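Local coordinates for secreted effector protein SopD (Salmonella typhimurium, PDB 5CPC), which acts as a virulence effector that alters host cell physiology, aids replication in macrophages and works with SopB in membrane fission and macropinosome formation during invasion, at residues E152-G155 against S156-W160; N123-I127 against L128-D132. All coordinates share one frame; numbering follows the deposited sequence.

Interaction 1: E152-G155 against S156-W160; sequences EVIG and SKMTW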
ATOM      1  N   GLU A 152      -8.424  -1.225  -2.191  1.00 43.66           N
ATOM      2  CA  GLU A 152      -9.640  -1.901  -1.748  1.00 45.68           C
ATOM      3  C   GLU A 152      -9.733  -1.869  -0.223  1.00 46.54           C
ATOM      4  O   GLU A 152     -10.811  -1.567   0.333  1.00 45.13           O
ATOM      5  CB  GLU A 152      -9.708  -3.362  -2.146  1.00 47.18           C
ATOM      6  CG  GLU A 152      -9.161  -3.608  -3.541  1.00 56.55           C
ATOM      7  CD  GLU A 152      -9.580  -4.931  -4.165  1.00 62.23           C
ATOM      8  OE1 GLU A 152      -9.519  -5.000  -5.435  1.00 65.70           O
ATOM      9  OE2 GLU A 152      -9.993  -5.846  -3.403  1.00 64.13           O
ATOM     10  N   VAL A 153      -8.620  -2.197   0.443  1.00 45.92           N
ATOM     11  CA  VAL A 153      -8.646  -2.408   1.860  1.00 45.55           C
ATOM     12  C   VAL A 153      -8.901  -1.079   2.525  1.00 45.34           C
ATOM     13  O   VAL A 153      -9.777  -0.975   3.404  1.00 46.12           O
ATOM     14  CB  VAL A 153      -7.362  -3.154   2.356  1.00 46.49           C
ATOM     15  CG1 VAL A 153      -7.187  -3.030   3.888  1.00 47.38           C
ATOM     16  CG2 VAL A 153      -7.482  -4.587   1.997  1.00 44.99           C
ATOM     17  N   ILE A 154      -8.210  -0.043   2.051  1.00 45.68           N
ATOM     18  CA  ILE A 154      -8.337   1.294   2.597  1.00 45.51           C
ATOM     19  C   ILE A 154      -9.777   1.802   2.424  1.00 47.03           C
ATOM     20  O   ILE A 154     -10.357   2.472   3.321  1.00 45.33           O
ATOM     21  CB  ILE A 154      -7.447   2.289   1.876  1.00 45.52           C
ATOM     22  CG1 ILE A 154      -5.968   2.059   2.209  1.00 49.36           C
ATOM     23  CG2 ILE A 154      -7.763   3.683   2.358  1.00 46.13           C
ATOM     24  CD1 ILE A 154      -4.978   3.018   1.465  1.00 43.14           C
ATOM     25  N   GLY A 155     -10.312   1.511   1.229  1.00 46.17           N
ATOM     26  CA  GLY A 155     -11.646   1.925   0.852  1.00 46.62           C
ATOM     27  C   GLY A 155     -12.635   1.226   1.740  1.00 45.49           C
ATOM     28  O   GLY A 155     -13.495   1.865   2.304  1.00 46.60           O
ATOM     29  N   SER A 156     -12.463  -0.063   1.922  1.00 44.71           N
ATOM     30  CA  SER A 156     -13.339  -0.789   2.795  1.00 45.73           C
ATOM     31  C   SER A 156     -13.286  -0.387   4.286  1.00 48.06           C
ATOM     32  O   SER A 156     -14.304  -0.503   4.977  1.00 48.88           O
ATOM     33  CB  SER A 156     -13.079  -2.244   2.636  1.00 46.57           C
ATOM     34  OG  SER A 156     -13.665  -2.996   3.673  1.00 46.92           O
ATOM     35  N   LYS A 157     -12.141   0.114   4.783  1.00 47.63           N
ATOM     36  CA  LYS A 157     -12.067   0.517   6.189  1.00 47.20           C
ATOM     37  C   LYS A 157     -12.739   1.839   6.342  1.00 47.72           C
ATOM     38  O   LYS A 157     -13.429   2.066   7.339  1.00 48.66           O
ATOM     39  CB  LYS A 157     -10.634   0.597   6.711  1.00 47.11           C
ATOM     40  CG  LYS A 157      -9.912  -0.730   6.655  1.00 43.53           C
ATOM     41  CD  LYS A 157     -10.518  -1.749   7.590  1.00 46.03           C
ATOM     42  CE  LYS A 157      -9.651  -2.981   7.552  1.00 45.79           C
ATOM     43  NZ  LYS A 157     -10.004  -3.952   8.602  1.00 48.80           N
ATOM     44  N   MET A 158     -12.584   2.699   5.337  1.00 46.50           N
ATOM     45  CA  MET A 158     -13.107   4.007   5.425  1.00 46.88           C
ATOM     46  C   MET A 158     -14.639   4.009   5.222  1.00 47.77           C
ATOM     47  O   MET A 158     -15.285   4.973   5.622  1.00 48.18           O
ATOM     48  CB  MET A 158     -12.458   4.897   4.402  1.00 48.50           C
ATOM     49  CG  MET A 158     -11.053   5.401   4.755  1.00 50.53           C
ATOM     50  SD  MET A 158     -10.570   6.496   3.393  1.00 62.60           S
ATOM     51  CE  MET A 158      -9.659   7.682   4.287  1.00 58.55           C
ATOM     52  N   THR A 159     -15.182   2.927   4.648  1.00 45.94           N
ATOM     53  CA  THR A 159     -16.584   2.813   4.245  1.00 47.45           C
ATOM     54  C   THR A 159     -17.386   2.180   5.378  1.00 47.55           C
ATOM     55  O   THR A 159     -18.439   2.682   5.779  1.00 47.75           O
ATOM     56  CB  THR A 159     -16.694   1.963   2.944  1.00 46.86           C
ATOM     57  OG1 THR A 159     -16.170   2.728   1.850  1.00 48.87           O
ATOM     58  CG2 THR A 159     -18.134   1.545   2.620  1.00 49.04           C
ATOM     59  N   TRP A 160     -16.913   1.050   5.868  1.00 46.35           N
ATOM     60  CA  TRP A 160     -17.612   0.364   6.914  1.00 47.40           C
ATOM     61  C   TRP A 160     -17.116   0.729   8.321  1.00 48.71           C
ATOM     62  O   TRP A 160     -17.801   0.369   9.300  1.00 48.19           O
ATOM     63  CB  TRP A 160     -17.592  -1.161   6.706  1.00 47.39           C
ATOM     64  CG  TRP A 160     -18.174  -1.574   5.398  1.00 49.28           C
ATOM     65  CD1 TRP A 160     -17.632  -2.465   4.497  1.00 47.68           C
ATOM     66  CD2 TRP A 160     -19.403  -1.097   4.808  1.00 50.98           C
ATOM     67  NE1 TRP A 160     -18.453  -2.576   3.395  1.00 46.24           N
ATOM     68  CE2 TRP A 160     -19.536  -1.751   3.541  1.00 51.89           C
ATOM     69  CE3 TRP A 160     -20.406  -0.193   5.222  1.00 51.49           C
ATOM     70  CZ2 TRP A 160     -20.645  -1.543   2.696  1.00 52.51           C
ATOM     71  CZ3 TRP A 160     -21.513   0.035   4.378  1.00 52.84           C
ATOM     72  CH2 TRP A 160     -21.618  -0.636   3.117  1.00 52.49           C
TER
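In T159 the first torsion (chi1 -71°) sets OG1 opposite the carbonyl carbon and beside its own backbone N, which turns the hydroxyl back along the helix onto the carbonyl of G155, four residues earlier. In I154 the same angle (chi1 -71°) puts CG2 anti to the backbone N, where it meets SD of M158, and the two side chains lie next to each other, pointing the same way.

T159 OG1 gives its proton to G155 O at 2.8 Å. The bond does not use a lone-pair direction, since the donor stands 41° above the carbonyl plane. On the same residue, the methyl CG2 sits over the centre of the W160 ring, 3.6 Å above its plane, so T159 has its hydroxyl turned to the preceding turn and its methyl to the indole. The indole itself is held by a bond from W160 NE1 to the hydroxyl of Y82, on helix 76-90.

The apolar contact is lighter. CG2 of I154 meets SD of M158 at 4.1 Å, and CG of M158 lies against I154 O at 3.3 Å. Both residues also reach helix 169-177, I154 touching V176 and M158 touching L172. The first torsion of K157 lays CG against V153 O at 3.3 Å; the bend at chi2 then leads the rest of the chain loosely past V153.

Beneath the side chains run the i to i+4 bonds: S156 N to E152 O at 2.7 Å, then K157 N to V153 O and M158 N to I154 O. A weak i to i+3 bond from K157 N to I154 O joins them. This is the last stretch of the alpha-helix 141-160, with helices 76-90, 49-60 and 169-177 around it, and the T159 hydroxyl bonded to the i-4 carbonyl is a familiar feature of serine and threonine within helices.

Interaction 2: N123-I127 against L128-D132; sequences NIKDI and LNISD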
ATOM      1  N   ASN A 123      -8.670   9.227 -11.840  1.00 61.23           N
ATOM      2  CA  ASN A 123      -7.292   9.699 -11.965  1.00 61.98           C
ATOM      3  C   ASN A 123      -6.581   9.127 -10.752  1.00 58.96           C
ATOM      4  O   ASN A 123      -7.137   9.101  -9.624  1.00 56.71           O
ATOM      5  CB  ASN A 123      -7.119  11.228 -11.828  1.00 64.81           C
ATOM      6  CG  ASN A 123      -7.738  12.002 -12.926  1.00 72.11           C
ATOM      7  OD1 ASN A 123      -7.796  11.571 -14.087  1.00 81.60           O
ATOM      8  ND2 ASN A 123      -8.230  13.185 -12.579  1.00 80.44           N
ATOM      9  N   ILE A 124      -5.350   8.702 -10.974  1.00 56.65           N
ATOM     10  CA  ILE A 124      -4.507   8.167  -9.899  1.00 54.37           C
ATOM     11  C   ILE A 124      -4.051   9.275  -8.931  1.00 53.87           C
ATOM     12  O   ILE A 124      -3.857   9.045  -7.746  1.00 53.53           O
ATOM     13  CB  ILE A 124      -3.281   7.394 -10.489  1.00 54.21           C
ATOM     14  CG1 ILE A 124      -2.371   6.894  -9.359  1.00 52.21           C
ATOM     15  CG2 ILE A 124      -2.537   8.277 -11.520  1.00 53.63           C
ATOM     16  CD1 ILE A 124      -1.792   5.514  -9.565  1.00 53.98           C
ATOM     17  N   LYS A 125      -3.868  10.476  -9.441  1.00 54.83           N
ATOM     18  CA  LYS A 125      -3.580  11.597  -8.578  1.00 56.85           C
ATOM     19  C   LYS A 125      -4.746  11.974  -7.656  1.00 57.40           C
ATOM     20  O   LYS A 125      -4.499  12.451  -6.563  1.00 58.02           O
ATOM     21  CB  LYS A 125      -3.140  12.775  -9.400  1.00 58.98           C
ATOM     22  CG  LYS A 125      -1.903  12.413 -10.213  1.00 61.57           C
ATOM     23  CD  LYS A 125      -1.438  13.587 -11.068  1.00 63.82           C
ATOM     24  CE  LYS A 125      -0.489  13.102 -12.145  1.00 61.85           C
ATOM     25  NZ  LYS A 125       0.093  14.291 -12.773  1.00 66.49           N
ATOM     26  N   ASP A 126      -5.987  11.749  -8.094  1.00 56.86           N
ATOM     27  CA  ASP A 126      -7.151  11.921  -7.236  1.00 57.94           C
ATOM     28  C   ASP A 126      -7.275  10.797  -6.215  1.00 56.89           C
ATOM     29  O   ASP A 126      -7.530  11.084  -5.056  1.00 58.28           O
ATOM     30  CB  ASP A 126      -8.458  12.084  -8.051  1.00 58.21           C
ATOM     31  CG  ASP A 126      -8.486  13.380  -8.886  1.00 60.99           C
ATOM     32  OD1 ASP A 126      -7.653  14.266  -8.630  1.00 63.60           O
ATOM     33  OD2 ASP A 126      -9.348  13.502  -9.797  1.00 65.08           O
ATOM     34  N   ILE A 127      -7.044   9.543  -6.617  1.00 55.63           N
ATOM     35  CA  ILE A 127      -6.998   8.404  -5.685  1.00 53.73           C
ATOM     36  C   ILE A 127      -5.951   8.613  -4.605  1.00 54.00           C
ATOM     37  O   ILE A 127      -6.189   8.303  -3.451  1.00 53.27           O
ATOM     38  CB  ILE A 127      -6.633   7.072  -6.383  1.00 53.68           C
ATOM     39  CG1 ILE A 127      -7.854   6.391  -6.936  1.00 52.95           C
ATOM     40  CG2 ILE A 127      -5.971   6.084  -5.374  1.00 51.50           C
ATOM     41  CD1 ILE A 127      -7.560   5.386  -8.011  1.00 56.18           C
ATOM     42  N   LEU A 128      -4.778   9.112  -4.994  1.00 54.55           N
ATOM     43  CA  LEU A 128      -3.694   9.338  -4.049  1.00 55.24           C
ATOM     44  C   LEU A 128      -3.830  10.624  -3.218  1.00 55.85           C
ATOM     45  O   LEU A 128      -3.027  10.858  -2.303  1.00 55.59           O
ATOM     46  CB  LEU A 128      -2.307   9.331  -4.758  1.00 55.34           C
ATOM     47  CG  LEU A 128      -1.848   7.986  -5.357  1.00 56.79           C
ATOM     48  CD1 LEU A 128      -0.471   8.123  -5.961  1.00 55.79           C
ATOM     49  CD2 LEU A 128      -1.907   6.861  -4.306  1.00 53.97           C
ATOM     50  N   ASN A 129      -4.788  11.481  -3.574  1.00 57.57           N
ATOM     51  CA  ASN A 129      -4.926  12.806  -2.947  1.00 58.01           C
ATOM     52  C   ASN A 129      -3.652  13.573  -3.101  1.00 59.26           C
ATOM     53  O   ASN A 129      -3.151  14.189  -2.153  1.00 59.95           O
ATOM     54  CB  ASN A 129      -5.318  12.727  -1.460  1.00 57.04           C
ATOM     55  CG  ASN A 129      -5.851  14.064  -0.919  1.00 57.71           C
ATOM     56  OD1 ASN A 129      -6.578  14.786  -1.604  1.00 60.00           O
ATOM     57  ND2 ASN A 129      -5.467  14.401   0.298  1.00 50.76           N
ATOM     58  N   ILE A 130      -3.115  13.550  -4.308  1.00 60.46           N
ATOM     59  CA  ILE A 130      -1.906  14.308  -4.564  1.00 63.17           C
ATOM     60  C   ILE A 130      -2.074  15.533  -5.468  1.00 67.03           C
ATOM     61  O   ILE A 130      -2.936  15.600  -6.343  1.00 67.37           O
ATOM     62  CB  ILE A 130      -0.714  13.403  -4.983  1.00 62.08           C
ATOM     63  CG1 ILE A 130      -0.996  12.628  -6.289  1.00 61.73           C
ATOM     64  CG2 ILE A 130      -0.377  12.433  -3.830  1.00 59.01           C
ATOM     65  CD1 ILE A 130       0.313  12.288  -7.146  1.00 62.48           C
ATOM     66  N   SER A 131      -1.223  16.506  -5.225  1.00 70.84           N
ATOM     67  CA  SER A 131      -1.308  17.768  -5.894  1.00 75.76           C
ATOM     68  C   SER A 131      -0.806  17.648  -7.343  1.00 78.78           C
ATOM     69  O   SER A 131       0.306  18.055  -7.665  1.00 81.02           O
ATOM     70  CB  SER A 131      -0.617  18.850  -5.020  1.00 76.52           C
ATOM     71  OG  SER A 131       0.144  19.779  -5.748  1.00 78.28           O
ATOM     72  N   ASP A 132      -1.626  16.992  -8.170  1.00 80.54           N
ATOM     73  CA  ASP A 132      -1.787  17.263  -9.634  1.00 83.46           C
ATOM     74  C   ASP A 132      -0.549  17.458 -10.560  1.00 84.84           C
ATOM     75  O   ASP A 132      -0.329  16.622 -11.443  1.00 84.87           O
ATOM     76  CB  ASP A 132      -2.851  18.356  -9.866  1.00 85.49           C
ATOM     77  CG  ASP A 132      -2.558  19.641  -9.077  1.00 88.97           C
ATOM     78  OD1 ASP A 132      -3.519  20.209  -8.457  1.00 85.23           O
ATOM     79  OD2 ASP A 132      -1.359  20.064  -9.087  1.00 90.45           O
TER
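K125 meets the returning chain with both its aliphatic stem and its amine. The apolar part comes first: CB of K125 lies 3.8 Å from CG1 of I130, and the two side chains cross at a slant. I130 can make this contact because its CG1 takes the position between backbone N and carbonyl carbon (chi1 61°), which brings CG1 against CB of K125. On another side of the short helix, I124 and L128 run side by side, CG1 of I124 reaching CD1 of L128 at 4.1 Å, and both pack on F147 of helix 141-160.

The backbone bonds end the helix. L128 N still bonds I124 O in the ordinary i to i+4 manner. N129 then leaves helical geometry with a positive phi of 57°, and two bonds reach back into the last turn: I130 N to K125 O, nearly straight at 2.9 Å, and N129 N to D126 O at 3.1 Å, the donor standing well above that carbonyl plane. Together they form a Schellman motif, a classic C-terminal cap, and it turns the chain into the loop leading to helix 141-160.

Among the polar side-chain bonds, K125 is extended beyond CG and carries NZ to D132 O at 2.7 Å, and makes a weak bond to A134 O. N123 ND2 bonds D126 OD2 at 3.0 Å, coming from above the carboxylate plane. The buried amide of N129 is taken up by other parts of the chain: OD1 accepts from N74 ND2, and ND2 donates to S258 O.

The two interactions follow each other along the chain and do not touch: their centres are about 17 Å apart and their nearest atoms about 7 Å. Interaction 2 ends the short helix 124-127 and opens the loop into helix 141-160, whose final turns hold interaction 1. That helix joins them physically, since F147 and C151, on its earlier turns, receive side chains from 123-132, while 152-160 continues the same rod. Helix 76-90 also serves both, I78 and D77 meeting interaction 2 and I81 and Y82 meeting interaction 1. Interaction 2 is thus a helix end running into a loop, and interaction 1 the end of a long helix.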